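Putative isomerase YbhH (Escherichia coli, PDB 6OTV) is a putative isomerase of the PrpF family whose substrate is not established and whose fold is that of the diaminopimelate epimerase superfamily. Local coordinates at residues A[8-13]-A[336-341]; A[16-21]-A[61-66]; A[96-101]-A[159-164]; A[116-121]-A[131-136]. All coordinates share one frame; numbering follows the deposited sequence.

Interaction 1. Residues A[8-13]-A[336-341]. With EDO (1,2-ethanediol), chain E; EDO (1,2-ethanediol), chain N.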
loop_
_atom_site.group_PDB
_atom_site.type_symbol
_atom_site.label_atom_id
_atom_site.label_comp_id
_atom_site.label_asym_id
_atom_site.label_seq_id
_atom_site.Cartn_x
_atom_site.Cartn_y
_atom_site.Cartn_z
ATOM N N MET A 8 7.356 11.881 -25.338
ATOM C CA MET A 8 6.017 12.452 -25.370
ATOM C C MET A 8 5.004 11.321 -25.414
ATOM O O MET A 8 5.133 10.393 -26.221
ATOM C CB MET A 8 5.817 13.376 -26.571
ATOM C CG MET A 8 4.445 14.026 -26.641
ATOM S SD MET A 8 4.222 15.012 -28.139
ATOM C CE MET A 8 5.500 16.248 -27.928
ATOM N N MET A 9 4.009 11.396 -24.544
ATOM C CA MET A 9 2.925 10.432 -24.529
ATOM C C MET A 9 1.604 11.168 -24.408
ATOM O O MET A 9 1.514 12.218 -23.763
ATOM C CB MET A 9 3.049 9.435 -23.365
ATOM C CG MET A 9 4.353 8.660 -23.311
ATOM S SD MET A 9 4.324 7.442 -21.982
ATOM C CE MET A 9 3.149 6.256 -22.637
ATOM N N ARG A 10 0.578 10.615 -25.046
ATOM C CA ARG A 10 -0.788 10.977 -24.703
ATOM C C ARG A 10 -1.194 10.169 -23.480
ATOM O O ARG A 10 -1.105 8.936 -23.485
ATOM C CB ARG A 10 -1.746 10.715 -25.862
ATOM C CG ARG A 10 -3.213 10.957 -25.496
ATOM C CD ARG A 10 -4.162 10.578 -26.620
ATOM N NE ARG A 10 -4.046 9.167 -26.980
ATOM C CZ ARG A 10 -4.579 8.169 -26.282
ATOM N NH1 ARG A 10 -5.264 8.420 -25.173
ATOM N NH2 ARG A 10 -4.421 6.917 -26.689
ATOM N N GLY A 11 -1.595 10.862 -22.421
ATOM C CA GLY A 11 -2.159 10.205 -21.263
ATOM C C GLY A 11 -3.623 10.564 -21.131
ATOM O O GLY A 11 -3.953 11.670 -20.694
ATOM N N GLY A 12 -4.505 9.651 -21.514
ATOM C CA GLY A 12 -5.922 9.967 -21.513
ATOM C C GLY A 12 -6.198 11.101 -22.481
ATOM O O GLY A 12 -5.873 11.023 -23.672
ATOM N N THR A 13 -6.791 12.180 -21.970
ATOM C CA THR A 13 -7.106 13.361 -22.763
ATOM C C THR A 13 -6.046 14.448 -22.633
ATOM O O THR A 13 -6.320 15.614 -22.939
ATOM C CB THR A 13 -8.472 13.917 -22.362
ATOM O OG1 THR A 13 -8.450 14.281 -20.975
ATOM C CG2 THR A 13 -9.551 12.879 -22.589
ATOM N N ILE A 336 -11.004 3.577 -16.177
ATOM C CA ILE A 336 -10.319 3.116 -17.378
ATOM C C ILE A 336 -9.881 4.334 -18.181
ATOM O O ILE A 336 -10.672 5.259 -18.405
ATOM C CB ILE A 336 -11.216 2.197 -18.223
ATOM C CG1 ILE A 336 -11.700 0.997 -17.400
ATOM C CG2 ILE A 336 -10.469 1.727 -19.472
ATOM C CD1 ILE A 336 -10.608 0.011 -17.044
ATOM N N ARG A 337 -8.624 4.341 -18.605
ATOM C CA ARG A 337 -8.108 5.343 -19.525
ATOM C C ARG A 337 -7.401 4.627 -20.667
ATOM O O ARG A 337 -7.364 3.394 -20.730
ATOM C CB ARG A 337 -7.149 6.316 -18.824
ATOM C CG ARG A 337 -7.733 7.064 -17.632
ATOM C CD ARG A 337 -8.424 8.349 -18.057
ATOM N NE ARG A 337 -9.705 8.091 -18.702
ATOM C CZ ARG A 337 -10.431 9.020 -19.312
ATOM N NH1 ARG A 337 -9.998 10.274 -19.367
ATOM N NH2 ARG A 337 -11.587 8.693 -19.874
ATOM N N THR A 338 -6.844 5.407 -21.585
ATOM C CA THR A 338 -5.943 4.887 -22.600
ATOM C C THR A 338 -4.725 5.794 -22.669
ATOM O O THR A 338 -4.766 6.956 -22.255
ATOM C CB THR A 338 -6.599 4.795 -23.988
ATOM O OG1 THR A 338 -6.794 6.116 -24.511
ATOM C CG2 THR A 338 -7.942 4.069 -23.915
ATOM N N THR A 339 -3.635 5.250 -23.198
ATOM C CA THR A 339 -2.409 6.015 -23.348
ATOM C C THR A 339 -1.714 5.566 -24.626
ATOM O O THR A 339 -2.028 4.512 -25.186
ATOM C CB THR A 339 -1.488 5.850 -22.126
ATOM O OG1 THR A 339 -0.384 6.758 -22.224
ATOM C CG2 THR A 339 -0.958 4.426 -22.036
ATOM N N ARG A 340 -0.777 6.385 -25.094
ATOM C CA ARG A 340 -0.016 6.034 -26.284
ATOM C C ARG A 340 1.315 6.769 -26.262
ATOM O O ARG A 340 1.369 7.960 -25.946
ATOM C CB ARG A 340 -0.787 6.374 -27.565
ATOM C CG ARG A 340 -0.245 5.687 -28.808
ATOM C CD ARG A 340 -1.043 6.064 -30.044
ATOM N NE ARG A 340 -0.732 7.411 -30.511
ATOM C CZ ARG A 340 0.295 7.706 -31.305
ATOM N NH1 ARG A 340 1.118 6.749 -31.715
ATOM N NH2 ARG A 340 0.502 8.962 -31.682
ATOM N N LYS A 341 2.383 6.049 -26.593
ATOM C CA LYS A 341 3.687 6.667 -26.774
ATOM C C LYS A 341 3.745 7.316 -28.150
ATOM O O LYS A 341 3.447 6.673 -29.162
ATOM C CB LYS A 341 4.799 5.629 -26.621
ATOM C CG LYS A 341 6.196 6.179 -26.861
ATOM C CD LYS A 341 7.261 5.124 -26.606
ATOM C CE LYS A 341 7.072 3.914 -27.504
ATOM N NZ LYS A 341 8.212 2.963 -27.381
HETATM C C1 EDO E . -8.149 5.526 -27.496
HETATM O O1 EDO E . -8.418 6.250 -26.292
HETATM C C2 EDO E . -7.402 6.447 -28.450
HETATM O O2 EDO E . -7.311 5.892 -29.766
HETATM C C1 EDO N . 1.899 2.523 -31.135
HETATM O O1 EDO N . 0.988 3.616 -31.288
HETATM C C2 EDO N . 3.113 2.985 -30.336
HETATM O O2 EDO N . 2.684 3.783 -29.225
#

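Interaction 2. Residues A[16-21]-A[61-66]. With EDO (1,2-ethanediol), chain L.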
loop_
_atom_site.group_PDB
_atom_site.type_symbol
_atom_site.label_atom_id
_atom_site.label_comp_id
_atom_site.label_asym_id
_atom_site.label_seq_id
_atom_site.Cartn_x
_atom_site.Cartn_y
_atom_site.Cartn_z
ATOM N N GLY A 16 2.006 15.294 -22.968
ATOM C CA GLY A 16 3.149 16.031 -22.465
ATOM C C GLY A 16 4.390 15.168 -22.397
ATOM O O GLY A 16 4.429 14.049 -22.915
ATOM N N ALA A 17 5.415 15.715 -21.746
ATOM C CA ALA A 17 6.698 15.040 -21.630
ATOM C C ALA A 17 6.708 14.094 -20.442
ATOM O O ALA A 17 6.215 14.425 -19.358
ATOM C CB ALA A 17 7.840 16.043 -21.477
ATOM N N PHE A 18 7.281 12.916 -20.657
ATOM C CA PHE A 18 7.555 11.952 -19.603
ATOM C C PHE A 18 9.068 11.856 -19.447
ATOM O O PHE A 18 9.779 11.534 -20.406
ATOM C CB PHE A 18 6.927 10.595 -19.927
ATOM C CG PHE A 18 5.435 10.551 -19.695
ATOM C CD1 PHE A 18 4.568 11.236 -20.531
ATOM C CD2 PHE A 18 4.904 9.831 -18.635
ATOM C CE1 PHE A 18 3.199 11.204 -20.318
ATOM C CE2 PHE A 18 3.537 9.792 -18.415
ATOM C CZ PHE A 18 2.683 10.481 -19.257
ATOM N N LEU A 19 9.554 12.161 -18.246
ATOM C CA LEU A 19 10.975 12.305 -17.977
ATOM C C LEU A 19 11.367 11.437 -16.793
ATOM O O LEU A 19 10.569 11.203 -15.882
ATOM C CB LEU A 19 11.338 13.767 -17.677
ATOM C CG LEU A 19 10.928 14.805 -18.725
ATOM C CD1 LEU A 19 11.081 16.215 -18.176
ATOM C CD2 LEU A 19 11.751 14.627 -19.993
ATOM N N LEU A 20 12.607 10.958 -16.816
ATOM C CA LEU A 20 13.200 10.293 -15.666
ATOM C C LEU A 20 13.828 11.334 -14.753
ATOM O O LEU A 20 14.520 12.245 -15.217
ATOM C CB LEU A 20 14.257 9.279 -16.104
ATOM C CG LEU A 20 13.770 8.051 -16.870
ATOM C CD1 LEU A 20 14.956 7.290 -17.437
ATOM C CD2 LEU A 20 12.947 7.157 -15.961
ATOM N N ALA A 21 13.587 11.193 -13.448
ATOM C CA ALA A 21 14.124 12.152 -12.488
ATOM C C ALA A 21 15.646 12.194 -12.497
ATOM O O ALA A 21 16.226 13.210 -12.098
ATOM C CB ALA A 21 13.609 11.830 -11.084
ATOM N N ALA A 61 5.339 14.724 -16.635
ATOM C CA ALA A 61 5.362 13.666 -15.633
ATOM C C ALA A 61 6.811 13.272 -15.390
ATOM O O ALA A 61 7.515 12.878 -16.327
ATOM C CB ALA A 61 4.544 12.454 -16.083
ATOM N N ILE A 62 7.256 13.379 -14.142
ATOM C CA ILE A 62 8.621 13.036 -13.758
ATOM C C ILE A 62 8.565 11.718 -12.994
ATOM O O ILE A 62 7.988 11.645 -11.901
ATOM C CB ILE A 62 9.275 14.147 -12.927
ATOM C CG1 ILE A 62 9.267 15.464 -13.713
ATOM C CG2 ILE A 62 10.693 13.750 -12.531
ATOM C CD1 ILE A 62 9.670 16.681 -12.892
ATOM N N ILE A 63 9.164 10.675 -13.568
ATOM C CA ILE A 63 9.018 9.305 -13.087
ATOM C C ILE A 63 10.353 8.819 -12.537
ATOM O O ILE A 63 11.415 9.116 -13.098
ATOM C CB ILE A 63 8.524 8.368 -14.208
ATOM C CG1 ILE A 63 7.382 9.016 -15.003
ATOM C CG2 ILE A 63 8.100 7.028 -13.635
ATOM C CD1 ILE A 63 6.180 9.386 -14.174
ATOM N N SER A 64 10.292 8.054 -11.449
ATOM C CA SER A 64 11.480 7.465 -10.846
ATOM C C SER A 64 11.056 6.259 -10.021
ATOM O O SER A 64 9.874 6.066 -9.726
ATOM C CB SER A 64 12.224 8.474 -9.969
ATOM O OG SER A 64 11.512 8.718 -8.768
ATOM N N ARG A 65 12.041 5.443 -9.654
ATOM C CA ARG A 65 11.786 4.379 -8.694
ATOM C C ARG A 65 11.349 4.985 -7.368
ATOM O O ARG A 65 11.881 6.007 -6.928
ATOM C CB ARG A 65 13.032 3.516 -8.503
ATOM C CG ARG A 65 13.328 2.599 -9.678
ATOM C CD ARG A 65 14.490 1.666 -9.375
ATOM N NE ARG A 65 14.751 0.746 -10.478
ATOM C CZ ARG A 65 15.552 1.017 -11.505
ATOM N NH1 ARG A 65 16.173 2.187 -11.574
ATOM N NH2 ARG A 65 15.728 0.119 -12.464
ATOM N N SER A 66 10.362 4.359 -6.734
ATOM C CA SER A 66 9.726 4.971 -5.577
ATOM C C SER A 66 10.651 4.983 -4.366
ATOM O O SER A 66 11.345 4.003 -4.077
ATOM C CB SER A 66 8.436 4.239 -5.226
ATOM O OG SER A 66 7.850 4.821 -4.075
HETATM C C1 EDO L . 15.370 6.100 -11.972
HETATM O O1 EDO L . 14.650 6.030 -10.734
HETATM C C2 EDO L . 14.964 7.354 -12.738
HETATM O O2 EDO L . 15.227 8.517 -11.945
#

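Interaction 3. Residues A[96-101]-A[159-164]. With EDO (1,2-ethanediol), chain D.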
loop_
_atom_site.group_PDB
_atom_site.type_symbol
_atom_site.label_atom_id
_atom_site.label_comp_id
_atom_site.label_asym_id
_atom_site.label_seq_id
_atom_site.Cartn_x
_atom_site.Cartn_y
_atom_site.Cartn_z
ATOM N N MET A 96 -2.535 12.195 -17.165
ATOM C CA MET A 96 -1.115 11.902 -17.340
ATOM C C MET A 96 -0.715 10.658 -16.560
ATOM O O MET A 96 0.195 9.929 -16.973
ATOM C CB MET A 96 -0.265 13.100 -16.913
ATOM C CG MET A 96 -0.382 14.296 -17.841
ATOM S SD MET A 96 0.409 14.025 -19.441
ATOM C CE MET A 96 2.132 14.275 -19.018
ATOM N N LEU A 97 -1.395 10.393 -15.444
ATOM C CA LEU A 97 -1.167 9.164 -14.692
ATOM C C LEU A 97 -1.334 7.930 -15.570
ATOM O O LEU A 97 -0.678 6.908 -15.333
ATOM C CB LEU A 97 -2.126 9.116 -13.503
ATOM C CG LEU A 97 -2.075 7.946 -12.526
ATOM C CD1 LEU A 97 -0.718 7.861 -11.848
ATOM C CD2 LEU A 97 -3.182 8.103 -11.501
ATOM N N SER A 98 -2.183 8.016 -16.602
ATOM C CA SER A 98 -2.433 6.869 -17.471
ATOM C C SER A 98 -1.167 6.385 -18.162
ATOM O O SER A 98 -1.069 5.204 -18.511
ATOM C CB SER A 98 -3.487 7.219 -18.524
ATOM O OG SER A 98 -4.533 7.984 -17.958
ATOM N N GLY A 99 -0.198 7.273 -18.385
ATOM C CA GLY A 99 1.023 6.880 -19.060
ATOM C C GLY A 99 2.156 6.427 -18.167
ATOM O O GLY A 99 3.146 5.885 -18.668
ATOM N N VAL A 100 2.025 6.610 -16.851
ATOM C CA VAL A 100 3.147 6.362 -15.947
ATOM C C VAL A 100 3.549 4.892 -15.976
ATOM O O VAL A 100 4.736 4.557 -16.095
ATOM C CB VAL A 100 2.799 6.825 -14.521
ATOM C CG1 VAL A 100 3.881 6.391 -13.539
ATOM C CG2 VAL A 100 2.623 8.339 -14.486
ATOM N N GLY A 101 2.568 3.992 -15.874
ATOM C CA GLY A 101 2.878 2.571 -15.789
ATOM C C GLY A 101 3.586 2.049 -17.024
ATOM O O GLY A 101 4.593 1.342 -16.926
ATOM N N VAL A 159 -6.022 1.095 -19.936
ATOM C CA VAL A 159 -5.212 1.051 -18.726
ATOM C C VAL A 159 -6.135 1.320 -17.546
ATOM O O VAL A 159 -6.889 2.301 -17.550
ATOM C CB VAL A 159 -4.042 2.054 -18.764
ATOM C CG1 VAL A 159 -4.515 3.438 -19.173
ATOM C CG2 VAL A 159 -3.341 2.104 -17.411
ATOM N N ALA A 160 -6.098 0.433 -16.556
ATOM C CA ALA A 160 -6.945 0.550 -15.379
ATOM C C ALA A 160 -6.191 1.281 -14.277
ATOM O O ALA A 160 -5.055 0.924 -13.951
ATOM C CB ALA A 160 -7.392 -0.832 -14.897
ATOM N N LEU A 161 -6.823 2.312 -13.718
ATOM C CA LEU A 161 -6.240 3.124 -12.654
ATOM C C LEU A 161 -7.113 2.975 -11.417
ATOM O O LEU A 161 -8.260 3.435 -11.406
ATOM C CB LEU A 161 -6.137 4.590 -13.074
ATOM C CG LEU A 161 -5.328 4.891 -14.336
ATOM C CD1 LEU A 161 -5.328 6.383 -14.615
ATOM C CD2 LEU A 161 -3.901 4.359 -14.208
ATOM N N THR A 162 -6.574 2.339 -10.380
ATOM C CA THR A 162 -7.292 2.087 -9.137
ATOM C C THR A 162 -6.678 2.923 -8.020
ATOM O O THR A 162 -5.491 2.773 -7.707
ATOM C CB THR A 162 -7.253 0.605 -8.774
ATOM O OG1 THR A 162 -7.782 -0.165 -9.859
ATOM C CG2 THR A 162 -8.081 0.342 -7.524
ATOM N N PHE A 163 -7.491 3.782 -7.413
ATOM C CA PHE A 163 -7.040 4.657 -6.339
ATOM C C PHE A 163 -7.122 3.922 -5.005
ATOM O O PHE A 163 -8.162 3.346 -4.667
ATOM C CB PHE A 163 -7.870 5.943 -6.320
ATOM C CG PHE A 163 -7.557 6.872 -7.465
ATOM C CD1 PHE A 163 -7.864 6.512 -8.772
ATOM C CD2 PHE A 163 -6.948 8.096 -7.240
ATOM C CE1 PHE A 163 -7.567 7.355 -9.831
ATOM C CE2 PHE A 163 -6.651 8.948 -8.297
ATOM C CZ PHE A 163 -6.960 8.575 -9.593
ATOM N N LEU A 164 -6.023 3.947 -4.251
ATOM C CA LEU A 164 -5.841 3.058 -3.110
ATOM C C LEU A 164 -6.081 3.721 -1.759
ATOM O O LEU A 164 -6.465 3.031 -0.809
ATOM C CB LEU A 164 -4.428 2.465 -3.135
ATOM C CG LEU A 164 -4.050 1.777 -4.449
ATOM C CD1 LEU A 164 -2.596 1.331 -4.434
ATOM C CD2 LEU A 164 -4.980 0.604 -4.725
HETATM C C1 EDO D . -9.911 4.819 -0.218
HETATM O O1 EDO D . -9.415 4.306 1.022
HETATM C C2 EDO D . -9.416 3.934 -1.357
HETATM O O2 EDO D . -9.470 4.642 -2.600
#

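Interaction 4. Residues A[116-121]-A[131-136]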
loop_
_atom_site.group_PDB
_atom_site.type_symbol
_atom_site.label_atom_id
_atom_site.label_comp_id
_atom_site.label_asym_id
_atom_site.label_seq_id
_atom_site.Cartn_x
_atom_site.Cartn_y
_atom_site.Cartn_z
ATOM N N VAL A 116 -0.726 -9.013 -18.157
ATOM C CA VAL A 116 -0.882 -7.700 -17.545
ATOM C C VAL A 116 0.244 -7.505 -16.538
ATOM O O VAL A 116 0.724 -8.462 -15.923
ATOM C CB VAL A 116 -2.271 -7.551 -16.873
ATOM C CG1 VAL A 116 -2.385 -6.235 -16.118
ATOM C CG2 VAL A 116 -3.373 -7.645 -17.917
ATOM N N THR A 117 0.684 -6.258 -16.390
ATOM C CA THR A 117 1.702 -5.888 -15.415
ATOM C C THR A 117 1.111 -4.872 -14.450
ATOM O O THR A 117 0.631 -3.815 -14.873
ATOM C CB THR A 117 2.943 -5.312 -16.098
ATOM O OG1 THR A 117 3.478 -6.279 -17.010
ATOM C CG2 THR A 117 3.999 -4.952 -15.061
ATOM N N ARG A 118 1.143 -5.196 -13.160
ATOM C CA ARG A 118 0.686 -4.280 -12.124
ATOM C C ARG A 118 1.805 -3.311 -11.771
ATOM O O ARG A 118 2.955 -3.722 -11.587
ATOM C CB ARG A 118 0.246 -5.058 -10.883
ATOM C CG ARG A 118 -0.812 -6.116 -11.155
ATOM C CD ARG A 118 -1.113 -6.944 -9.912
ATOM N NE ARG A 118 -1.842 -6.186 -8.898
ATOM C CZ ARG A 118 -2.215 -6.678 -7.720
ATOM N NH1 ARG A 118 -1.921 -7.933 -7.400
ATOM N NH2 ARG A 118 -2.881 -5.916 -6.861
ATOM N N VAL A 119 1.473 -2.023 -11.684
ATOM C CA VAL A 119 2.439 -0.988 -11.333
ATOM C C VAL A 119 1.865 -0.171 -10.184
ATOM O O VAL A 119 0.816 0.464 -10.335
ATOM C CB VAL A 119 2.777 -0.073 -12.522
ATOM C CG1 VAL A 119 3.843 0.937 -12.115
ATOM C CG2 VAL A 119 3.234 -0.891 -13.723
ATOM N N ARG A 120 2.554 -0.179 -9.047
ATOM C CA ARG A 120 2.153 0.604 -7.884
ATOM C C ARG A 120 2.774 1.994 -7.975
ATOM O O ARG A 120 4.001 2.138 -7.930
ATOM C CB ARG A 120 2.580 -0.101 -6.599
ATOM C CG ARG A 120 1.748 -1.325 -6.284
ATOM C CD ARG A 120 0.531 -0.942 -5.469
ATOM N NE ARG A 120 -0.468 -2.000 -5.446
ATOM C CZ ARG A 120 -1.269 -2.242 -4.415
ATOM N NH1 ARG A 120 -1.173 -1.508 -3.314
ATOM N NH2 ARG A 120 -2.157 -3.225 -4.482
ATOM N N ILE A 121 1.928 3.012 -8.097
ATOM C CA ILE A 121 2.362 4.381 -8.347
ATOM C C ILE A 121 2.054 5.227 -7.122
ATOM O O ILE A 121 0.939 5.178 -6.589
ATOM C CB ILE A 121 1.676 4.963 -9.595
ATOM C CG1 ILE A 121 2.017 4.129 -10.831
ATOM C CG2 ILE A 121 2.064 6.425 -9.790
ATOM C CD1 ILE A 121 1.173 4.469 -12.042
ATOM N N GLU A 131 -2.798 2.153 -8.350
ATOM C CA GLU A 131 -2.339 0.988 -9.093
ATOM C C GLU A 131 -2.752 1.132 -10.552
ATOM O O GLU A 131 -3.913 1.435 -10.847
ATOM C CB GLU A 131 -2.895 -0.315 -8.517
ATOM C CG GLU A 131 -2.575 -1.522 -9.394
ATOM C CD GLU A 131 -2.884 -2.855 -8.734
ATOM O OE1 GLU A 131 -2.940 -2.918 -7.487
ATOM O OE2 GLU A 131 -3.062 -3.846 -9.474
ATOM N N ALA A 132 -1.800 0.924 -11.454
ATOM C CA ALA A 132 -2.055 0.900 -12.886
ATOM C C ALA A 132 -1.869 -0.521 -13.397
ATOM O O ALA A 132 -0.857 -1.165 -13.101
ATOM C CB ALA A 132 -1.127 1.860 -13.633
ATOM N N ASP A 133 -2.845 -1.006 -14.155
ATOM C CA ASP A 133 -2.791 -2.330 -14.761
ATOM C C ASP A 133 -2.571 -2.149 -16.257
ATOM O O ASP A 133 -3.470 -1.697 -16.975
ATOM C CB ASP A 133 -4.064 -3.115 -14.458
ATOM C CG ASP A 133 -4.251 -3.349 -12.970
ATOM O OD1 ASP A 133 -3.237 -3.570 -12.272
ATOM O OD2 ASP A 133 -5.404 -3.298 -12.494
ATOM N N VAL A 134 -1.373 -2.493 -16.716
ATOM C CA VAL A 134 -0.933 -2.230 -18.078
ATOM C C VAL A 134 -1.036 -3.514 -18.888
ATOM O O VAL A 134 -0.595 -4.578 -18.438
ATOM C CB VAL A 134 0.505 -1.687 -18.095
ATOM C CG1 VAL A 134 0.972 -1.453 -19.523
ATOM C CG2 VAL A 134 0.600 -0.410 -17.263
ATOM N N GLN A 135 -1.616 -3.414 -20.080
ATOM C CA GLN A 135 -1.634 -4.530 -21.020
ATOM C C GLN A 135 -0.206 -4.827 -21.462
ATOM O O GLN A 135 0.427 -4.011 -22.141
ATOM C CB GLN A 135 -2.519 -4.196 -22.216
ATOM C CG GLN A 135 -3.964 -3.894 -21.857
ATOM C CD GLN A 135 -4.666 -5.086 -21.242
ATOM O OE1 GLN A 135 -4.393 -6.232 -21.596
ATOM N NE2 GLN A 135 -5.572 -4.822 -20.308
ATOM N N THR A 136 0.311 -5.988 -21.071
ATOM C CA THR A 136 1.661 -6.416 -21.441
ATOM C C THR A 136 1.628 -7.862 -21.922
ATOM O O THR A 136 2.102 -8.771 -21.232
ATOM C CB THR A 136 2.628 -6.252 -20.267
ATOM O OG1 THR A 136 2.068 -6.857 -19.093
ATOM C CG2 THR A 136 2.904 -4.776 -19.996
#

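Interaction 1. Residues A[8-13]-A[336-341]
The antiparallel strand pair in which Met9, Arg10 and Gly11 lie beside Lys341, Arg340 and Thr339 joins the first strand of the chain to one of its last. Arg10 and Arg340 form the hydrogen-bonded pair: Arg10 N donates to Arg340 O at 2.9 Å, and Arg340 N donates back to Arg10 O at 3.0 Å. The hydroxyl of Thr339, held anti to its own backbone N (chi1 -172°), also donates to Arg10 O, with OG1 2.6 Å away. One carbonyl is thus gripped by the side chain of one residue and the backbone of the next. On the same face as Thr339, the bend of Met9 at chi3 brings its terminal CE within 3.6 Å of Thr339 OG1. This face looks into the first lobe, where strands wrap around helix 94-106 as in diaminopimelate epimerase, and Met9 touches Phe103 of that helix. The Arg10 side chain runs over the other face. Its NH1 donates to Thr338 OG1 at 2.8 Å, with the oxygen somewhat tilted from the guanidinium plane, and to Gly12 O at 3.1 Å, almost exactly within that plane. Weaker bonds run from NH1 to Thr338 O and from NH2 to Thr338 OG1. Arg340 N and C2 of a bound 1,2-ethanediol lie over opposite faces of the guanidinium. Where the strand pairing ends, Gly12 N donates to Thr338 O at 2.8 Å. Beyond it, Arg337 passes close to Thr13, and Asn95 OD1 accepts from both Arg337 NH1 and Thr13 N.

Interaction 2. Residues A[16-21]-A[61-66]
The ring of Phe18 carries the methyl group of Ala61 on one face, in a CH-pi contact. Ala61 CB sits 3.9 Å from the ring centroid and is displaced toward the rim, so its nearest ring atoms are CD2 and CE2, each at 3.7 Å. Ile63 CG1 approaches the ring obliquely and more loosely, 4.5 Å from Phe18 CD2. Phe18, Ala61 and Ile63 lie on the sheet face that meets helix 94-106, where Phe18 touches Met96 and Ile63 touches Val100 and Phe103.

Backbone hydrogen bonds hold the two parallel strands together. Ala61 N donates to Ala17 O, Leu19 N to Ala61 O, and Ile63 N to Leu19 O, the last at 2.8 Å. The final bond runs from Ala21 N to Ile63 O at 3.0 Å, where the first strand gives way to a turn. There Ala21 CB packs against Ile62 CG2 at 3.8 Å, on the face shared by Leu19 and Ile62. Both of these residues touch helix 28-39, Leu19 through Leu35 and Ile38, and Ile62 through Arg31. A 1,2-ethanediol lies next to the same end and accepts a bond of 2.9 Å from Arg65 N to its O1, while the Arg65 side chain packs on Glu324 of the second subunit. Two adjacent parallel strands, with helix 28-39 between them in sequence and packed on one face, make a beta-alpha-beta unit, here built into the strand layer that encloses helix 94-106.

Interaction 3. Residues A[96-101]-A[159-164]
Leu97 points from its helix toward Leu161, with CG anti to the backbone N (chi1 -178°). Its CB stands 4.4 Å from Leu161 CD1, and CG comes slightly closer to the same methyl. At the tip the two branches part. CD2 touches Leu161 CD1 at 4.2 Å and Phe163 CZ at 4.3 Å, approaching the phenyl ring obliquely, while CD1 reaches Ile121 of strand 116-123. The two leucine side chains slide past each other in opposite directions, and Leu161 CD1 therefore extends beyond Leu97 to the next residue of the helix, 3.8 Å from Ser98 OG.

Val159 completes the contact at the start of the strand. Its CG1 lies 3.9 Å from Ser98 O and 4.0 Å from Ser98 CB, and CG2 also borders that carbonyl oxygen. Every second residue of the strand, Val159, Leu161 and Phe163, takes part. The strand runs across the helix at 108°, in keeping with a central helix enclosed by a strand barrel, the lobe architecture of the diaminopimelate epimerase superfamily. Beyond the contact, Phe163 O accepts a bond from O2 of a bound 1,2-ethanediol.

No hydrogen bond links the helix segment to the strand segment. Ser98 OG instead bonds to Asn95 O one turn back, with a weak second bond to Gly94 O, so the hydroxyl can lie against a leucine methyl without needing a polar partner on the strand. All five touching residues are buried, which implies that dispersion and exclusion of water, rather than directional bonds, hold helix and strand together.

Interaction 4. Residues A[116-121]-A[131-136]
Glu131 receives Arg118 and Arg120 in the hairpin formed by strands 116-123 and 129-135. Arg118 grips the carboxylate side-on: NE meets Glu131 OE2 at 2.7 Å from above the carboxylate plane, and NH2 meets the syn lone pair of Glu131 OE1 at 3.1 Å. Arg120 adds weak bonds from NE and NH2 to Glu131 OE1, completing a salt-bridge network. Arg118 NH2 also bridges to Asp72 of the second subunit, which brings this network to the dimer interface.

Ala132 exchanges backbone bonds with Val119, and its CB meets Ile121 CD1 at 3.8 Å on the face turned to helix 94-106. Asp133 returns to the charged face, where its OD1 lies 3.7 Å from Arg118 CG, alongside that side chain but beyond salt-bridge distance of its NE. The CB of Asp133 rests 3.9 Å from Val116 CG1. Val134 pairs with Thr117 through two backbone bonds, and its CG2 lies loosely against Val119 CG2. Gln135 extends OE1 toward Val116 CG2. At Thr136 the side chain crosses that of Thr117 at about a right angle, and Thr117 OG1 donates to Thr136 OG1 at 2.6 Å.

How the interactions relate
From the N terminus, strand 3-11 enters interaction 1, whose partner arrives only near the C terminus; the loop it closes encloses the other three contacts. Interaction 2 closes first, over a span containing helix 28-39. Interaction 3 then opens on helix 94-106, and the short hairpin of interaction 4 lies wholly within its span. No loops cross. Neighbouring strands join the contacts: 3-11 with 14-20 links interactions 1 and 2, 129-135 with 158-163 links 4 and 3, and 158-163 with 332-344 links 3 back to 1. Helix 94-106 packs against residues of all the others, so together they outline a lobe of strands wrapped around helix 94-106.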